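Local structure of 3-methyladenine DNA glycosylase (Helicobacter pylori, 1PU6) at residues Asn91-Ala94 with Lys95-Ile98; Asp168-Gln171 with His172-Lys176; Asn191-Ser194 with Leu195-Tyr199. The protein excises 3-methyladenine from alkylated DNA as a helix-hairpin-helix glycosylase, the first step of base excision repair. One frame throughout, in Å; residues are numbered along the deposited sequence.

Contact 1. Residues Asn91-Ala94 with Lys95-Ile98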
loop_
_atom_site.group_PDB
_atom_site.type_symbol
_atom_site.label_atom_id
_atom_site.label_comp_id
_atom_site.label_asym_id
_atom_site.label_seq_id
_atom_site.Cartn_x
_atom_site.Cartn_y
_atom_site.Cartn_z
ATOM N N ASN A 91 -16.496 -11.750 3.550
ATOM C CA ASN A 91 -17.542 -11.026 4.280
ATOM C C ASN A 91 -16.930 -9.843 5.073
ATOM O O ASN A 91 -17.458 -8.691 5.021
ATOM C CB ASN A 91 -18.349 -11.979 5.212
ATOM C CG ASN A 91 -19.176 -12.961 4.422
ATOM O OD1 ASN A 91 -20.207 -12.597 3.844
ATOM N ND2 ASN A 91 -18.738 -14.240 4.383
ATOM N N GLN A 92 -15.827 -10.084 5.762
ATOM C CA GLN A 92 -15.219 -8.965 6.549
ATOM C C GLN A 92 -14.727 -7.868 5.582
ATOM O O GLN A 92 -14.879 -6.648 5.864
ATOM C CB GLN A 92 -14.036 -9.441 7.337
ATOM C CG GLN A 92 -14.512 -10.272 8.551
ATOM C CD GLN A 92 -13.362 -10.995 9.199
ATOM O OE1 GLN A 92 -12.792 -10.474 10.190
ATOM N NE2 GLN A 92 -13.008 -12.202 8.682
ATOM N N LYS A 93 -14.075 -8.262 4.486
ATOM C CA LYS A 93 -13.482 -7.263 3.568
ATOM C C LYS A 93 -14.523 -6.471 2.791
ATOM O O LYS A 93 -14.360 -5.273 2.590
ATOM C CB LYS A 93 -12.487 -7.937 2.641
ATOM C CG LYS A 93 -11.193 -8.179 3.409
ATOM C CD LYS A 93 -10.230 -8.954 2.549
ATOM C CE LYS A 93 -8.900 -9.157 3.253
ATOM N NZ LYS A 93 -7.988 -10.112 2.454
ATOM N N ALA A 94 -15.621 -7.127 2.397
ATOM C CA ALA A 94 -16.712 -6.375 1.771
ATOM C C ALA A 94 -17.244 -5.310 2.724
ATOM O O ALA A 94 -17.386 -4.136 2.336
ATOM C CB ALA A 94 -17.862 -7.329 1.293
ATOM N N LYS A 95 -17.543 -5.684 3.967
ATOM C CA LYS A 95 -18.052 -4.689 4.900
ATOM C C LYS A 95 -17.001 -3.541 5.166
ATOM O O LYS A 95 -17.340 -2.356 5.241
ATOM C CB LYS A 95 -18.437 -5.351 6.236
ATOM C CG LYS A 95 -18.858 -4.274 7.297
ATOM C CD LYS A 95 -19.616 -4.922 8.430
ATOM C CE LYS A 95 -19.875 -3.922 9.558
ATOM N NZ LYS A 95 -20.812 -2.789 9.164
ATOM N N ARG A 96 -15.752 -3.932 5.302
ATOM C CA ARG A 96 -14.698 -2.944 5.582
ATOM C C ARG A 96 -14.606 -1.912 4.431
ATOM O O ARG A 96 -14.471 -0.703 4.690
ATOM C CB ARG A 96 -13.367 -3.668 5.644
ATOM C CG ARG A 96 -12.266 -2.838 6.157
ATOM C CD ARG A 96 -10.999 -3.733 6.358
ATOM N NE ARG A 96 -11.344 -4.949 7.151
ATOM C CZ ARG A 96 -10.667 -6.090 7.102
ATOM N NH1 ARG A 96 -9.627 -6.217 6.302
ATOM N NH2 ARG A 96 -11.015 -7.117 7.895
ATOM N N LEU A 97 -14.664 -2.394 3.168
ATOM C CA LEU A 97 -14.664 -1.468 1.989
ATOM C C LEU A 97 -15.878 -0.547 1.915
ATOM O O LEU A 97 -15.774 0.646 1.608
ATOM C CB LEU A 97 -14.570 -2.265 0.666
ATOM C CG LEU A 97 -13.192 -2.840 0.431
ATOM C CD1 LEU A 97 -13.266 -3.770 -0.809
ATOM C CD2 LEU A 97 -12.103 -1.759 0.296
ATOM N N ILE A 98 -17.061 -1.130 2.143
ATOM C CA ILE A 98 -18.298 -0.343 2.109
ATOM C C ILE A 98 -18.298 0.751 3.180
ATOM O O ILE A 98 -18.615 1.938 2.901
ATOM C CB ILE A 98 -19.516 -1.281 2.241
ATOM C CG1 ILE A 98 -19.648 -2.104 0.958
ATOM C CG2 ILE A 98 -20.787 -0.488 2.529
ATOM C CD1 ILE A 98 -20.620 -3.318 1.101
#

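Contact 2. Residues Asp168-Gln171 with His172-Lys176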
loop_
_atom_site.group_PDB
_atom_site.type_symbol
_atom_site.label_atom_id
_atom_site.label_comp_id
_atom_site.label_asym_id
_atom_site.label_seq_id
_atom_site.Cartn_x
_atom_site.Cartn_y
_atom_site.Cartn_z
ATOM N N ASP A 168 5.428 0.420 14.467
ATOM C CA ASP A 168 5.814 1.838 14.324
ATOM C C ASP A 168 7.326 2.081 14.477
ATOM O O ASP A 168 7.917 2.998 13.876
ATOM C CB ASP A 168 5.082 2.734 15.319
ATOM C CG ASP A 168 3.573 2.850 15.010
ATOM O OD1 ASP A 168 2.778 3.214 15.922
ATOM O OD2 ASP A 168 3.077 2.569 13.922
ATOM N N GLU A 169 7.955 1.254 15.299
ATOM C CA GLU A 169 9.412 1.328 15.483
ATOM C C GLU A 169 10.177 0.768 14.290
ATOM O O GLU A 169 11.174 1.327 13.895
ATOM C CB GLU A 169 9.784 0.571 16.761
ATOM C CG GLU A 169 9.203 1.320 17.978
ATOM C CD GLU A 169 9.538 0.662 19.315
ATOM O OE1 GLU A 169 8.956 1.091 20.362
ATOM O OE2 GLU A 169 10.404 -0.241 19.342
ATOM N N LEU A 170 9.629 -0.276 13.672
ATOM C CA LEU A 170 10.186 -0.837 12.446
ATOM C C LEU A 170 10.083 0.206 11.302
ATOM O O LEU A 170 11.027 0.476 10.555
ATOM C CB LEU A 170 9.368 -2.069 12.105
ATOM C CG LEU A 170 9.938 -3.178 11.247
ATOM C CD1 LEU A 170 8.916 -4.022 10.475
ATOM C CD2 LEU A 170 11.407 -3.306 10.847
ATOM N N GLN A 171 8.902 0.812 11.189
ATOM C CA GLN A 171 8.728 1.918 10.258
ATOM C C GLN A 171 9.719 3.105 10.511
ATOM O O GLN A 171 10.289 3.690 9.574
ATOM C CB GLN A 171 7.308 2.421 10.343
ATOM C CG GLN A 171 7.018 3.612 9.493
ATOM C CD GLN A 171 5.524 3.890 9.529
ATOM O OE1 GLN A 171 4.999 4.239 10.601
ATOM N NE2 GLN A 171 4.834 3.680 8.398
ATOM N N HIS A 172 9.866 3.502 11.775
ATOM C CA HIS A 172 10.731 4.625 12.063
ATOM C C HIS A 172 12.177 4.303 11.735
ATOM O O HIS A 172 12.898 5.162 11.213
ATOM C CB HIS A 172 10.641 5.031 13.561
ATOM C CG HIS A 172 11.321 6.354 13.855
ATOM N ND1 HIS A 172 12.009 6.598 15.025
ATOM C CD2 HIS A 172 11.380 7.509 13.143
ATOM C CE1 HIS A 172 12.490 7.835 15.016
ATOM N NE2 HIS A 172 12.151 8.400 13.873
ATOM N N PHE A 173 12.606 3.056 11.993
ATOM C CA PHE A 173 13.945 2.639 11.576
ATOM C C PHE A 173 14.110 2.845 10.073
ATOM O O PHE A 173 15.132 3.414 9.601
ATOM C CB PHE A 173 14.186 1.115 11.866
ATOM C CG PHE A 173 15.470 0.592 11.229
ATOM C CD1 PHE A 173 15.453 0.036 9.935
ATOM C CD2 PHE A 173 16.711 0.708 11.895
ATOM C CE1 PHE A 173 16.601 -0.436 9.347
ATOM C CE2 PHE A 173 17.895 0.234 11.273
ATOM C CZ PHE A 173 17.831 -0.315 9.998
ATOM N N PHE A 174 13.126 2.394 9.272
ATOM C CA PHE A 174 13.260 2.532 7.793
ATOM C C PHE A 174 13.208 4.004 7.330
ATOM O O PHE A 174 14.040 4.442 6.512
ATOM C CB PHE A 174 12.252 1.639 7.072
ATOM C CG PHE A 174 12.746 0.222 6.876
ATOM C CD1 PHE A 174 13.712 -0.066 5.905
ATOM C CD2 PHE A 174 12.264 -0.839 7.682
ATOM C CE1 PHE A 174 14.215 -1.380 5.730
ATOM C CE2 PHE A 174 12.727 -2.172 7.515
ATOM C CZ PHE A 174 13.715 -2.444 6.539
ATOM N N GLU A 175 12.323 4.799 7.930
ATOM C CA GLU A 175 12.212 6.223 7.543
ATOM C C GLU A 175 13.423 7.048 7.951
ATOM O O GLU A 175 13.909 7.887 7.168
ATOM C CB GLU A 175 10.929 6.875 8.121
ATOM C CG GLU A 175 9.685 6.346 7.404
ATOM C CD GLU A 175 8.360 6.868 7.977
ATOM O OE1 GLU A 175 7.254 6.475 7.478
ATOM O OE2 GLU A 175 8.419 7.690 8.921
ATOM N N LYS A 176 13.851 6.890 9.202
ATOM C CA LYS A 176 14.860 7.816 9.721
ATOM C C LYS A 176 16.224 7.748 8.995
ATOM O O LYS A 176 16.903 8.773 8.856
ATOM C CB LYS A 176 15.006 7.663 11.243
ATOM C CG LYS A 176 15.837 6.502 11.734
ATOM C CD LYS A 176 15.554 6.274 13.260
ATOM C CE LYS A 176 16.775 5.870 14.077
ATOM N NZ LYS A 176 17.866 6.908 14.049
#

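Contact 3. Residues Asn191-Ser194 with Leu195-Tyr199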
loop_
_atom_site.group_PDB
_atom_site.type_symbol
_atom_site.label_atom_id
_atom_site.label_comp_id
_atom_site.label_asym_id
_atom_site.label_seq_id
_atom_site.Cartn_x
_atom_site.Cartn_y
_atom_site.Cartn_z
ATOM N N ASN A 191 17.736 13.396 -8.343
ATOM C CA ASN A 191 16.797 14.436 -7.898
ATOM C C ASN A 191 15.531 14.486 -8.764
ATOM O O ASN A 191 14.933 15.562 -8.898
ATOM C CB ASN A 191 17.487 15.843 -7.835
ATOM C CG ASN A 191 18.620 15.899 -6.832
ATOM O OD1 ASN A 191 18.754 15.019 -5.980
ATOM N ND2 ASN A 191 19.444 16.969 -6.908
ATOM N N THR A 192 15.122 13.347 -9.353
ATOM C CA THR A 192 13.932 13.307 -10.233
ATOM C C THR A 192 12.669 12.872 -9.574
ATOM O O THR A 192 11.574 13.022 -10.167
ATOM C CB THR A 192 14.127 12.428 -11.487
ATOM O OG1 THR A 192 14.333 11.058 -11.121
ATOM C CG2 THR A 192 15.355 12.832 -12.250
ATOM N N ILE A 193 12.794 12.343 -8.361
ATOM C CA ILE A 193 11.592 11.876 -7.642
ATOM C C ILE A 193 11.449 12.479 -6.248
ATOM O O ILE A 193 12.420 12.886 -5.604
ATOM C CB ILE A 193 11.427 10.308 -7.619
ATOM C CG1 ILE A 193 12.385 9.644 -6.594
ATOM C CG2 ILE A 193 11.519 9.650 -9.058
ATOM C CD1 ILE A 193 12.221 8.056 -6.485
ATOM N N SER A 194 10.206 12.571 -5.786
ATOM C CA SER A 194 9.912 12.971 -4.425
ATOM C C SER A 194 10.244 11.911 -3.369
ATOM O O SER A 194 10.375 10.697 -3.657
ATOM C CB SER A 194 8.410 13.285 -4.317
ATOM O OG SER A 194 7.621 12.089 -4.397
ATOM N N LEU A 195 10.369 12.358 -2.137
ATOM C CA LEU A 195 10.570 11.444 -1.015
ATOM C C LEU A 195 9.403 10.444 -0.895
ATOM O O LEU A 195 9.634 9.277 -0.624
ATOM C CB LEU A 195 10.727 12.267 0.282
ATOM C CG LEU A 195 10.880 11.444 1.553
ATOM C CD1 LEU A 195 12.071 10.484 1.435
ATOM C CD2 LEU A 195 10.988 12.385 2.781
ATOM N N ALA A 196 8.161 10.871 -1.097
ATOM C CA ALA A 196 7.065 9.878 -1.103
ATOM C C ALA A 196 7.257 8.754 -2.159
ATOM O O ALA A 196 7.040 7.553 -1.865
ATOM C CB ALA A 196 5.730 10.554 -1.292
ATOM N N GLN A 197 7.630 9.120 -3.379
ATOM C CA GLN A 197 7.853 8.075 -4.408
ATOM C C GLN A 197 9.049 7.204 -4.033
ATOM O O GLN A 197 9.063 5.993 -4.339
ATOM C CB GLN A 197 8.061 8.729 -5.767
ATOM C CG GLN A 197 8.027 7.672 -6.896
ATOM C CD GLN A 197 8.225 8.275 -8.285
ATOM O OE1 GLN A 197 8.133 9.503 -8.479
ATOM N NE2 GLN A 197 8.460 7.411 -9.253
ATOM N N LEU A 198 10.094 7.813 -3.449
ATOM C CA LEU A 198 11.213 7.024 -2.962
ATOM C C LEU A 198 10.734 5.927 -1.946
ATOM O O LEU A 198 11.104 4.760 -2.063
ATOM C CB LEU A 198 12.308 7.930 -2.355
ATOM C CG LEU A 198 13.590 7.237 -1.927
ATOM C CD1 LEU A 198 14.792 8.346 -1.973
ATOM C CD2 LEU A 198 13.478 6.672 -0.534
ATOM N N TYR A 199 9.908 6.307 -0.959
ATOM C CA TYR A 199 9.424 5.300 0.006
ATOM C C TYR A 199 8.546 4.217 -0.697
ATOM O O TYR A 199 8.620 3.024 -0.346
ATOM C CB TYR A 199 8.596 6.010 1.093
ATOM C CG TYR A 199 9.362 6.794 2.126
ATOM C CD1 TYR A 199 8.768 7.890 2.746
ATOM C CD2 TYR A 199 10.614 6.401 2.568
ATOM C CE1 TYR A 199 9.416 8.622 3.736
ATOM C CE2 TYR A 199 11.301 7.137 3.600
ATOM C CZ TYR A 199 10.668 8.239 4.177
ATOM O OH TYR A 199 11.296 8.989 5.194
HETATM O O HOH W 1 7.785 11.978 -7.278
#

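Contact 1. Residues Asn91-Ala94 with Lys95-Ile98
Four backbone hydrogen bonds join Asn-91–Ala-94 to Lys-95–Ile-98 as successive turns of helix 90-108. The longest, 3.2 Å from Lys-95 N to Asn-91 O, is also the straightest, with 171° at the hydrogen. Arg-96 N reaches Gln-92 O at 2.9 Å, Leu-97 N reaches Lys-93 O at 3.0 Å, and Ile-98 N follows with Ala-94 O.

Among the side chains, Arg-96 carries the contact. Its CG stands opposite the backbone N (chi1 -170°) and the chain bends at chi3, so the guanidinium runs back toward the preceding turn. One face of that flat group lies over Lys-93 CG, which is 3.8 Å from Arg-96 NH1, and over Gln-92 C. On the same side of the plane, Gln-92 CB lies 3.9 Å from Arg-96 NH2. Lys-93 and Arg-96 thus run side by side in the same direction.

By apolar packing, Leu-97 meets Leu-35, Val-38 and Leu-39 of helix 31-39, while Ala-94 and Ile-98 touch Leu-80 of helix 77-83.

The two cationic ends remain apart, with Lys-93 NZ 5.7 Å from Arg-96 NH1. Lys-93 NZ, on a buried residue, donates to the carbonyl oxygens of Leu-39, Gln-41 and Ser-87, whereas Lys-95 forms a salt bridge with Asp-99. The guanidinium rests on the methylene stem of Lys-93, and the ammonium, held by backbone carbonyls, is probably kept from opposing it closely.

Contact 2. Residues Asp168-Gln171 with His172-Lys176
Gln-171 and Glu-175, one helical turn apart, run side by side in the same direction along helix 167-179. From Gln-171 CB, the chain leaves with CG opposite the backbone N (chi1 177°) and stays extended, which brings CG alongside the glutamate tip: Glu-175 OE1 lies 3.5 Å from Gln-171 CG. The same oxygen is 3.7 Å from Gln-171 CD and 3.8 Å from NE2, with the amide and carboxylate planes 27° apart. The polar ends are bound elsewhere. Gln-171 NE2 donates to Asp-135 OD1 and to Met-147 O, and Glu-175 OE1 accepts from Met-147 N, so both side chains hold the backbone of the same residue.

On another flank of the helix the contact is apolar. Leu-170 CD2 touches Phe-174 CE2 at 3.8 Å, and the two side chains point the same way onto helix 151-159, where both meet Leu-157. Leu-170 O lies at the edge of the Phe-174 ring, near its plane, 3.4 Å from Phe-174 CD2. The backbone of the same turns is joined by Glu-175 N to Gln-171 O at 2.8 Å and Phe-173 N to Glu-169 O at 2.9 Å.

The i to i+4 spacing is that of an alpha-helix with two flanks turned to the protein, the apolar one on helix 151-159 and the polar one holding Met-147, within the all-helical HhH-GPD glycosylase fold.

Contact 3. Residues Asn191-Ser194 with Leu195-Tyr199
Ile-193 lies over one face of the Gln-197 amide, CG2 and CB standing above its oxygen end, and the two side chains cross at about a right angle. Ile-193 CG2 is 3.4 Å from Gln-197 OE1 and 3.7 Å from Gln-197 CD. The other flat group, the Tyr-199 ring, has Leu-195 CD1 3.8 Å above one face, offset toward the rim; both residues also touch Val-178 of helix 167-179.

At the amide's polar end, water 1 donates to Gln-197 OE1 at 2.8 Å and accepts from Ser-194 N at 2.9 Å, bridging the helix to the residue before it. Gln-197 NE2 donates to Ala-22 O, so both ends of the amide are engaged and its rotation is probably fixed.

Ser-194 is the N-cap of helix 195-203. With chi1 71°, its OG is tucked between the backbone N and the carbonyl carbon, where it accepts from Gln-197 N at 3.1 Å in a nearly straight bond of 166°. Ser-194 O then accepts from Leu-198 N at 2.9 Å, in the carbonyl plane. Alongside, Ile-193 CD1 packs against Leu-198 CB at 4.1 Å.

The serine hydroxyl thus accepts one of the N-H groups at the helix start, as an N-cap does, while Ile-193 and Leu-198 pack across the cap as a hydrophobic staple, consistent with a stabilised helix start.

Overall arrangement
None of the three contacts is core: their centres lie about 16 to 17 Å from the centre of the chain, and each mixes exposed residues with buried ones (Lys-93, Ala-94 and Leu-97; Leu-170 and Phe-174; Ala-196 and Leu-198). Contacts 1 and 2 lie within single helices, whereas contact 3 joins a loop to a helix start. Contacts 1 and 3 sit on opposite sides of the chain's centre. Helix 195-203 of contact 3 packs on helix 167-179 of contact 2 through Val-178, and Tyr-199 OH forms a weak hydrogen bond with Glu-175 O. Contact 1 lays a cationic group over aliphatic carbon, contact 2 separates a polar pair from an apolar one, and contact 3 relies on a serine cap and a bridging water.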